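Local structure of endo-1,4-beta-Xylanase (Pseudoalteromonas haloplanktis, 1XW2) at residues G145-A150 / Y203-F208; V9-S14 / A293-A298; I75-Q80 / G140-G145. The protein cleaves internal beta-1,4 linkages of xylan as a cold-adapted family 8 glycoside hydrolase, and may also act on beta-1,4-glucans. The protein carries 1 engineered substitution. All coordinates share one frame; numbering follows the deposited sequence.

Contact 1 (G145-A150 / Y203-F208)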
loop_
_atom_site.group_PDB
_atom_site.type_symbol
_atom_site.label_atom_id
_atom_site.label_comp_id
_atom_site.label_asym_id
_atom_site.label_seq_id
_atom_site.Cartn_x
_atom_site.Cartn_y
_atom_site.Cartn_z
ATOM N N GLY A 145 -1.049 -4.517 6.106
ATOM C CA GLY A 145 -2.393 -5.036 5.906
ATOM C C GLY A 145 -3.346 -4.466 6.945
ATOM O O GLY A 145 -4.365 -3.865 6.597
ATOM N N GLU A 146 -2.993 -4.631 8.218
ATOM C CA GLU A 146 -3.781 -4.084 9.322
ATOM C C GLU A 146 -3.922 -2.566 9.189
ATOM O O GLU A 146 -4.995 -2.011 9.438
ATOM C CB GLU A 146 -3.155 -4.464 10.673
ATOM C CG GLU A 146 -3.436 -5.901 11.118
ATOM C CD GLU A 146 -2.422 -6.923 10.607
ATOM O OE1 GLU A 146 -1.736 -6.666 9.591
ATOM O OE2 GLU A 146 -2.313 -8.002 11.229
ATOM N N GLU A 147 -2.842 -1.900 8.773
ATOM C CA GLU A 147 -2.880 -0.451 8.571
ATOM C C GLU A 147 -3.948 -0.056 7.554
ATOM O O GLU A 147 -4.757 0.830 7.817
ATOM C CB GLU A 147 -1.516 0.083 8.138
ATOM C CG GLU A 147 -0.449 -0.004 9.212
ATOM C CD GLU A 147 0.851 0.627 8.768
ATOM O OE1 GLU A 147 1.293 0.342 7.632
ATOM O OE2 GLU A 147 1.428 1.411 9.543
ATOM N N TYR A 148 -3.959 -0.726 6.402
ATOM C CA TYR A 148 -4.965 -0.445 5.382
ATOM C C TYR A 148 -6.369 -0.887 5.798
ATOM O O TYR A 148 -7.342 -0.221 5.448
ATOM C CB TYR A 148 -4.592 -1.091 4.046
ATOM C CG TYR A 148 -3.746 -0.235 3.134
ATOM C CD1 TYR A 148 -4.342 0.642 2.223
ATOM C CD2 TYR A 148 -2.353 -0.320 3.156
ATOM C CE1 TYR A 148 -3.579 1.416 1.366
ATOM C CE2 TYR A 148 -1.574 0.458 2.298
ATOM C CZ TYR A 148 -2.197 1.323 1.406
ATOM O OH TYR A 148 -1.449 2.095 0.544
ATOM N N PHE A 149 -6.478 -1.993 6.544
ATOM C CA PHE A 149 -7.776 -2.417 7.083
ATOM C C PHE A 149 -8.370 -1.295 7.937
ATOM O O PHE A 149 -9.521 -0.903 7.747
ATOM C CB PHE A 149 -7.653 -3.675 7.964
ATOM C CG PHE A 149 -7.551 -4.989 7.203
ATOM C CD1 PHE A 149 -8.306 -5.238 6.055
ATOM C CD2 PHE A 149 -6.716 -5.994 7.676
ATOM C CE1 PHE A 149 -8.213 -6.466 5.383
ATOM C CE2 PHE A 149 -6.614 -7.224 7.011
ATOM C CZ PHE A 149 -7.364 -7.460 5.865
ATOM N N ALA A 150 -7.578 -0.784 8.883
ATOM C CA ALA A 150 -8.030 0.295 9.766
ATOM C C ALA A 150 -8.443 1.529 8.963
ATOM O O ALA A 150 -9.502 2.115 9.205
ATOM C CB ALA A 150 -6.943 0.658 10.765
ATOM N N TYR A 203 5.830 0.189 4.745
ATOM C CA TYR A 203 4.703 0.151 5.677
ATOM C C TYR A 203 4.397 1.551 6.219
ATOM O O TYR A 203 3.380 1.755 6.885
ATOM C CB TYR A 203 4.996 -0.777 6.862
ATOM C CG TYR A 203 5.114 -2.258 6.555
ATOM C CD1 TYR A 203 5.010 -2.753 5.250
ATOM C CD2 TYR A 203 5.333 -3.167 7.590
ATOM C CE1 TYR A 203 5.124 -4.120 4.988
ATOM C CE2 TYR A 203 5.444 -4.523 7.344
ATOM C CZ TYR A 203 5.342 -4.994 6.044
ATOM O OH TYR A 203 5.451 -6.345 5.815
ATOM N N HIS A 204 5.276 2.508 5.936
ATOM C CA HIS A 204 5.131 3.868 6.458
ATOM C C HIS A 204 4.261 4.751 5.570
ATOM O O HIS A 204 4.667 5.139 4.473
ATOM C CB HIS A 204 6.506 4.498 6.666
ATOM C CG HIS A 204 7.231 3.946 7.850
ATOM N ND1 HIS A 204 7.307 4.615 9.051
ATOM C CD2 HIS A 204 7.883 2.772 8.030
ATOM C CE1 HIS A 204 7.990 3.886 9.917
ATOM N NE2 HIS A 204 8.349 2.761 9.323
ATOM N N ILE A 205 3.055 5.049 6.046
ATOM C CA ILE A 205 2.157 5.961 5.339
ATOM C C ILE A 205 1.724 7.029 6.336
ATOM O O ILE A 205 0.676 6.897 6.969
ATOM C CB ILE A 205 0.925 5.217 4.748
ATOM C CG1 ILE A 205 1.355 3.959 3.986
ATOM C CG2 ILE A 205 0.140 6.137 3.808
ATOM C CD1 ILE A 205 0.567 2.728 4.344
ATOM N N PRO A 206 2.544 8.065 6.510
ATOM C CA PRO A 206 2.322 9.038 7.589
ATOM C C PRO A 206 0.920 9.658 7.613
ATOM O O PRO A 206 0.351 9.806 8.700
ATOM C CB PRO A 206 3.405 10.089 7.335
ATOM C CG PRO A 206 4.499 9.309 6.668
ATOM C CD PRO A 206 3.764 8.378 5.736
ATOM N N ALA A 207 0.368 9.976 6.442
ATOM C CA ALA A 207 -0.966 10.573 6.345
ATOM C C ALA A 207 -2.065 9.700 6.962
ATOM O O ALA A 207 -3.038 10.222 7.519
ATOM C CB ALA A 207 -1.290 10.896 4.898
ATOM N N PHE A 208 -1.912 8.377 6.860
ATOM C CA PHE A 208 -2.858 7.453 7.488
ATOM C C PHE A 208 -2.902 7.673 9.002
ATOM O O PHE A 208 -3.972 7.658 9.601
ATOM C CB PHE A 208 -2.488 5.991 7.207
ATOM C CG PHE A 208 -2.913 5.483 5.846
ATOM C CD1 PHE A 208 -3.364 6.349 4.849
ATOM C CD2 PHE A 208 -2.836 4.119 5.564
ATOM C CE1 PHE A 208 -3.743 5.859 3.591
ATOM C CE2 PHE A 208 -3.211 3.621 4.316
ATOM C CZ PHE A 208 -3.662 4.495 3.328
#

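Contact 2 (V9-S14 / A293-A298)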
loop_
_atom_site.group_PDB
_atom_site.type_symbol
_atom_site.label_atom_id
_atom_site.label_comp_id
_atom_site.label_asym_id
_atom_site.label_seq_id
_atom_site.Cartn_x
_atom_site.Cartn_y
_atom_site.Cartn_z
ATOM N N VAL A 9 0.320 22.710 1.683
ATOM C CA VAL A 9 -0.948 22.414 2.352
ATOM C C VAL A 9 -1.598 21.194 1.690
ATOM O O VAL A 9 -1.807 21.165 0.479
ATOM C CB VAL A 9 -1.913 23.653 2.406
ATOM C CG1 VAL A 9 -3.263 23.283 3.025
ATOM C CG2 VAL A 9 -1.265 24.822 3.145
ATOM N N GLY A 10 -1.907 20.187 2.497
ATOM C CA GLY A 10 -2.428 18.939 1.968
ATOM C C GLY A 10 -3.895 18.986 1.600
ATOM O O GLY A 10 -4.638 19.854 2.069
ATOM N N ALA A 11 -4.309 18.041 0.760
ATOM C CA ALA A 11 -5.711 17.893 0.367
ATOM C C ALA A 11 -6.621 17.609 1.565
ATOM O O ALA A 11 -7.790 18.005 1.579
ATOM C CB ALA A 11 -5.846 16.787 -0.667
ATOM N N TYR A 12 -6.082 16.916 2.565
ATOM C CA TYR A 12 -6.836 16.585 3.775
ATOM C C TYR A 12 -7.285 17.861 4.489
ATOM O O TYR A 12 -8.418 17.943 4.977
ATOM C CB TYR A 12 -5.977 15.719 4.702
ATOM C CG TYR A 12 -6.682 15.077 5.884
ATOM C CD1 TYR A 12 -8.049 14.781 5.856
ATOM C CD2 TYR A 12 -5.960 14.741 7.027
ATOM C CE1 TYR A 12 -8.676 14.174 6.958
ATOM C CE2 TYR A 12 -6.571 14.138 8.122
ATOM C CZ TYR A 12 -7.926 13.859 8.082
ATOM O OH TYR A 12 -8.517 13.263 9.176
ATOM N N SER A 13 -6.397 18.851 4.521
ATOM C CA SER A 13 -6.671 20.138 5.155
ATOM C C SER A 13 -7.548 21.048 4.290
ATOM O O SER A 13 -8.543 21.599 4.764
ATOM C CB SER A 13 -5.359 20.855 5.486
ATOM O OG SER A 13 -4.726 20.264 6.608
ATOM N N SER A 14 -7.177 21.198 3.024
ATOM C CA SER A 14 -7.818 22.174 2.140
ATOM C C SER A 14 -9.117 21.681 1.514
ATOM O O SER A 14 -9.987 22.484 1.159
ATOM C CB SER A 14 -6.850 22.573 1.030
ATOM O OG SER A 14 -6.632 21.477 0.159
ATOM N N ALA A 293 2.520 13.562 0.416
ATOM C CA ALA A 293 2.679 14.917 -0.114
ATOM C C ALA A 293 1.332 15.477 -0.557
ATOM O O ALA A 293 0.998 16.627 -0.256
ATOM C CB ALA A 293 3.658 14.923 -1.267
ATOM N N HIS A 294 0.562 14.654 -1.268
ATOM C CA HIS A 294 -0.757 15.048 -1.756
ATOM C C HIS A 294 -1.726 15.329 -0.608
ATOM O O HIS A 294 -2.368 16.386 -0.561
ATOM C CB HIS A 294 -1.325 13.960 -2.684
ATOM C CG HIS A 294 -2.582 14.361 -3.395
ATOM N ND1 HIS A 294 -3.498 13.443 -3.858
ATOM C CD2 HIS A 294 -3.082 15.582 -3.705
ATOM C CE1 HIS A 294 -4.505 14.078 -4.433
ATOM N NE2 HIS A 294 -4.277 15.378 -4.350
ATOM N N LEU A 295 -1.809 14.387 0.325
ATOM C CA LEU A 295 -2.816 14.444 1.375
ATOM C C LEU A 295 -2.446 15.382 2.519
ATOM O O LEU A 295 -3.316 16.053 3.066
ATOM C CB LEU A 295 -3.111 13.035 1.906
ATOM C CG LEU A 295 -4.221 12.234 1.213
ATOM C CD1 LEU A 295 -5.584 12.871 1.495
ATOM C CD2 LEU A 295 -3.995 12.073 -0.293
ATOM N N MET A 296 -1.164 15.446 2.869
ATOM C CA MET A 296 -0.740 16.227 4.032
ATOM C C MET A 296 0.199 17.400 3.737
ATOM O O MET A 296 0.540 18.160 4.645
ATOM C CB MET A 296 -0.148 15.307 5.110
ATOM C CG MET A 296 -1.204 14.516 5.882
ATOM S SD MET A 296 -2.249 15.557 6.944
ATOM C CE MET A 296 -1.054 16.278 8.066
ATOM N N GLY A 297 0.601 17.551 2.475
ATOM C CA GLY A 297 1.439 18.668 2.060
ATOM C C GLY A 297 2.835 18.238 1.656
ATOM O O GLY A 297 3.446 17.394 2.315
ATOM N N ALA A 298 3.331 18.816 0.564
ATOM C CA ALA A 298 4.672 18.524 0.077
ATOM C C ALA A 298 5.697 19.397 0.791
ATOM O O ALA A 298 5.576 20.626 0.820
ATOM C CB ALA A 298 4.750 18.721 -1.433
HETATM O O HOH W 1 -1.485 20.241 5.233
HETATM O O HOH W 2 -3.467 18.232 5.322
#

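Contact 3 (I75-Q80 / G140-G145). Engineered in segment 75-80: Gln78 (natural residue Glu).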
loop_
_atom_site.group_PDB
_atom_site.type_symbol
_atom_site.label_atom_id
_atom_site.label_comp_id
_atom_site.label_asym_id
_atom_site.label_seq_id
_atom_site.Cartn_x
_atom_site.Cartn_y
_atom_site.Cartn_z
ATOM N N ILE A 75 -3.813 -16.305 -0.586
ATOM C CA ILE A 75 -4.651 -15.157 -0.236
ATOM C C ILE A 75 -3.906 -14.349 0.813
ATOM O O ILE A 75 -3.467 -14.901 1.825
ATOM C CB ILE A 75 -6.035 -15.624 0.304
ATOM C CG1 ILE A 75 -6.686 -16.622 -0.667
ATOM C CG2 ILE A 75 -6.962 -14.426 0.551
ATOM C CD1 ILE A 75 -7.866 -17.401 -0.078
ATOM N N ARG A 76 -3.760 -13.049 0.566
ATOM C CA ARG A 76 -2.890 -12.206 1.384
ATOM C C ARG A 76 -3.628 -11.029 2.006
ATOM O O ARG A 76 -4.586 -10.516 1.425
ATOM C CB ARG A 76 -1.695 -11.730 0.553
ATOM C CG ARG A 76 -0.799 -12.888 0.140
ATOM C CD ARG A 76 0.333 -12.548 -0.809
ATOM N NE ARG A 76 0.963 -13.790 -1.257
ATOM C CZ ARG A 76 2.257 -13.949 -1.508
ATOM N NH1 ARG A 76 3.110 -12.937 -1.371
ATOM N NH2 ARG A 76 2.702 -15.135 -1.901
ATOM N N THR A 77 -3.188 -10.600 3.186
ATOM C CA THR A 77 -3.843 -9.470 3.850
ATOM C C THR A 77 -3.606 -8.147 3.139
ATOM O O THR A 77 -4.481 -7.282 3.134
ATOM C CB THR A 77 -3.450 -9.347 5.339
ATOM O OG1 THR A 77 -2.026 -9.440 5.486
ATOM C CG2 THR A 77 -4.004 -10.522 6.138
ATOM N N GLN A 78 -2.429 -7.983 2.543
ATOM C CA GLN A 78 -2.151 -6.780 1.769
ATOM C C GLN A 78 -3.174 -6.614 0.648
ATOM O O GLN A 78 -3.849 -5.587 0.574
ATOM C CB GLN A 78 -0.719 -6.786 1.236
ATOM C CG GLN A 78 0.282 -6.374 2.308
ATOM C CD GLN A 78 1.725 -6.526 1.877
ATOM O OE1 GLN A 78 2.016 -7.069 0.809
ATOM N NE2 GLN A 78 2.634 -6.043 2.710
ATOM N N GLY A 79 -3.317 -7.640 -0.187
ATOM C CA GLY A 79 -4.257 -7.598 -1.300
ATOM C C GLY A 79 -5.693 -7.390 -0.855
ATOM O O GLY A 79 -6.443 -6.637 -1.481
ATOM N N GLN A 80 -6.066 -8.048 0.240
ATOM C CA GLN A 80 -7.412 -7.927 0.800
ATOM C C GLN A 80 -7.696 -6.492 1.258
ATOM O O GLN A 80 -8.740 -5.911 0.920
ATOM C CB GLN A 80 -7.586 -8.904 1.971
ATOM C CG GLN A 80 -9.045 -9.161 2.357
ATOM C CD GLN A 80 -9.741 -10.162 1.434
ATOM O OE1 GLN A 80 -9.149 -10.647 0.465
ATOM N NE2 GLN A 80 -10.995 -10.474 1.739
ATOM N N GLY A 140 1.560 -15.396 10.987
ATOM C CA GLY A 140 2.250 -14.128 11.154
ATOM C C GLY A 140 1.617 -13.042 10.296
ATOM O O GLY A 140 1.113 -13.326 9.208
ATOM N N PRO A 141 1.630 -11.803 10.781
ATOM C CA PRO A 141 1.016 -10.691 10.053
ATOM C C PRO A 141 1.944 -10.068 9.011
ATOM O O PRO A 141 3.163 -10.255 9.060
ATOM C CB PRO A 141 0.734 -9.676 11.165
ATOM C CG PRO A 141 1.856 -9.894 12.151
ATOM C CD PRO A 141 2.207 -11.364 12.066
ATOM N N ALA A 142 1.340 -9.350 8.069
ATOM C CA ALA A 142 2.040 -8.368 7.253
ATOM C C ALA A 142 1.425 -7.026 7.660
ATOM O O ALA A 142 0.391 -6.625 7.119
ATOM C CB ALA A 142 1.828 -8.650 5.767
ATOM N N PRO A 143 2.034 -6.366 8.650
ATOM C CA PRO A 143 1.417 -5.211 9.331
ATOM C C PRO A 143 0.854 -4.051 8.489
ATOM O O PRO A 143 -0.049 -3.374 8.990
ATOM C CB PRO A 143 2.526 -4.739 10.274
ATOM C CG PRO A 143 3.238 -6.035 10.612
ATOM C CD PRO A 143 3.325 -6.728 9.270
ATOM N N ASP A 144 1.318 -3.816 7.262
ATOM C CA ASP A 144 0.642 -2.787 6.457
ATOM C C ASP A 144 -0.770 -3.216 6.015
ATOM O O ASP A 144 -1.590 -2.377 5.621
ATOM C CB ASP A 144 1.503 -2.288 5.287
ATOM C CG ASP A 144 1.727 -3.334 4.216
ATOM O OD1 ASP A 144 1.814 -4.542 4.536
ATOM O OD2 ASP A 144 1.851 -3.022 3.012
ATOM N N GLY A 145 -1.049 -4.517 6.106
ATOM C CA GLY A 145 -2.393 -5.036 5.906
ATOM C C GLY A 145 -3.346 -4.466 6.945
ATOM O O GLY A 145 -4.365 -3.865 6.597
HETATM O O HOH W 3 -1.491 -8.950 8.132
#

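Contact 1 (G145-A150 / Y203-F208)
Phe208 drives the edge of its ring into a face of Tyr148, a T-shaped pair with planes at 84° and centroids 5.0 Å apart. The atom that leads is Phe208 CE2, which stands over the centre of the tyrosine ring. With CG set anti to its own carbonyl carbon (chi1 -80°), the Phe208 side chain reaches out toward helix 144-160. Ile205, in the loop just ahead, touches both rings: its CG2 lies over the centre of one face of Phe208, while its CD1 runs on to touch Tyr148 CE2 at 3.7 Å. A branched aliphatic residue suits this place because its two arms can serve two rings at once.

Beside this apolar cluster Glu147 extends its chain toward the loop and brings OE1 to 2.6 Å from Tyr203 O; so short an approach of two oxygens would be eased if the acid were protonated. Its other oxygen, OE2, is hydrogen-bonded to the hydroxyl of Tyr209, so the buried carboxyl group is not left to apolar surroundings alone. Trp82 makes a further edge-to-face contact with Tyr148, and Phe151 stacks on Phe208, extending the aromatic cluster. Rings interlocked between helix 144-160 and the start of helix 206-215 are in keeping with the core of the (alpha/alpha)6 barrel of family 8 glycosidases.

Contact 2 (V9-S14 / A293-A298)
The ring of Tyr12 meets Met296 at its edge: the sulfur SD lies in the ring plane, 3.8 Å from CD2, in a Met-aromatic contact made with the rim rather than a face. Tyr12, with CG anti to its backbone N (chi1 -169°), and the folded chain of Met296 extend alongside each other, which brings the sulfur to that rim. Phe399 adds an edge-to-face partner to Tyr12, whose hydroxyl is bonded to Asn401 and Asn214. The second flat group, the imidazole of His294, is approached obliquely by Ala11 CB, 4.2 Å from NE2, and that nitrogen bonds the backbone N of Arg18.

Between these side chains the backbones are pressed close together. Gly10, without a side chain, lets its CA come within 3.2 Å of Leu295 O in a CA-H...O contact. Just beyond it, two amides at the start of helix 11-14 reach two carbonyls at the end of helix 283-296. Ala11 N donates to His294 O over 2.9 Å, nearly straight at 171°. Tyr12 N donates to Leu295 O, also over 2.9 Å, on a lone pair in the carbonyl plane. Water 1 continues the seam, accepting from Gly10 N and donating to Met296 O. Gly297, with phi at 112°, takes the chain out of the helix through a conformation that glycine adopts readily. Beginning at its N-cap Gly10, the short helix 11-14 is thus hydrogen-bonded to the C-terminal carbonyls of helix 283-296, which ties the N-terminal segment to the barrel.

Contact 3 (I75-Q80 / G140-G145)
The first turns of helices 77-89 and 144-160 lie against each other, Gln78 and Gly145 bringing their CA atoms to 4.5 Å. The two helices belong to the (alpha/alpha)6 barrel, in which the substrate cleft usually lies at the N-terminal ends of the inner helices. Glycine at 145 suits so close an approach, since no side chain stands between its backbone and Thr77.

Gln78 is an engineered residue, a glutamate in the natural enzyme. Its chain is extended beyond CG and carries the amide across to Asp144, the two side chains crossing at about a right angle. NE2 donates to Asp144 OD1 over an unusually short 2.5 Å, a length to be read with caution, with an angle of 160° at the hydrogen. OD1 receives it on the syn lone pair and lies close to the amide plane, although the amide and carboxylate planes themselves are 89° apart. With CG between the backbone N and the carbonyl carbon (chi1 68°), the Asp144 carboxylate is swung over toward Gln78. Its OD2 has a second partner in a salt bridge to Arg284, which would help to fix the rotation of the group.

Ala142, whose methyl is small enough for this tight place, sets CB 4.1 Å from Gln78 NE2 and 3.9 Å from Thr77 OG1. Water 3 links the two segments, lying 2.7 Å from Thr77 OG1 and accepting from Ala142 N.

In the fold
Contacts 1 and 3 adjoin along helix 144-160: they share Gly145, and their centres are about 11 Å apart. Contact 3 closes before contact 1 opens along the chain, and the ring of Tyr203 reaches back to pack against Pro143 and Asp144. Contact 2 joins residues 9-14 to 293-298 and so spans both of the others in sequence. Its centre is about 17 Å from that of contact 1, with Ala207 packing on Met296 where helix 206-215 meets helix 283-296. From contact 3 it is about 27 Å away, across the centre of the chain. Contacts 1 and 3 thus lie within the barrel, while contact 2 fastens the N-terminal segment to its far side.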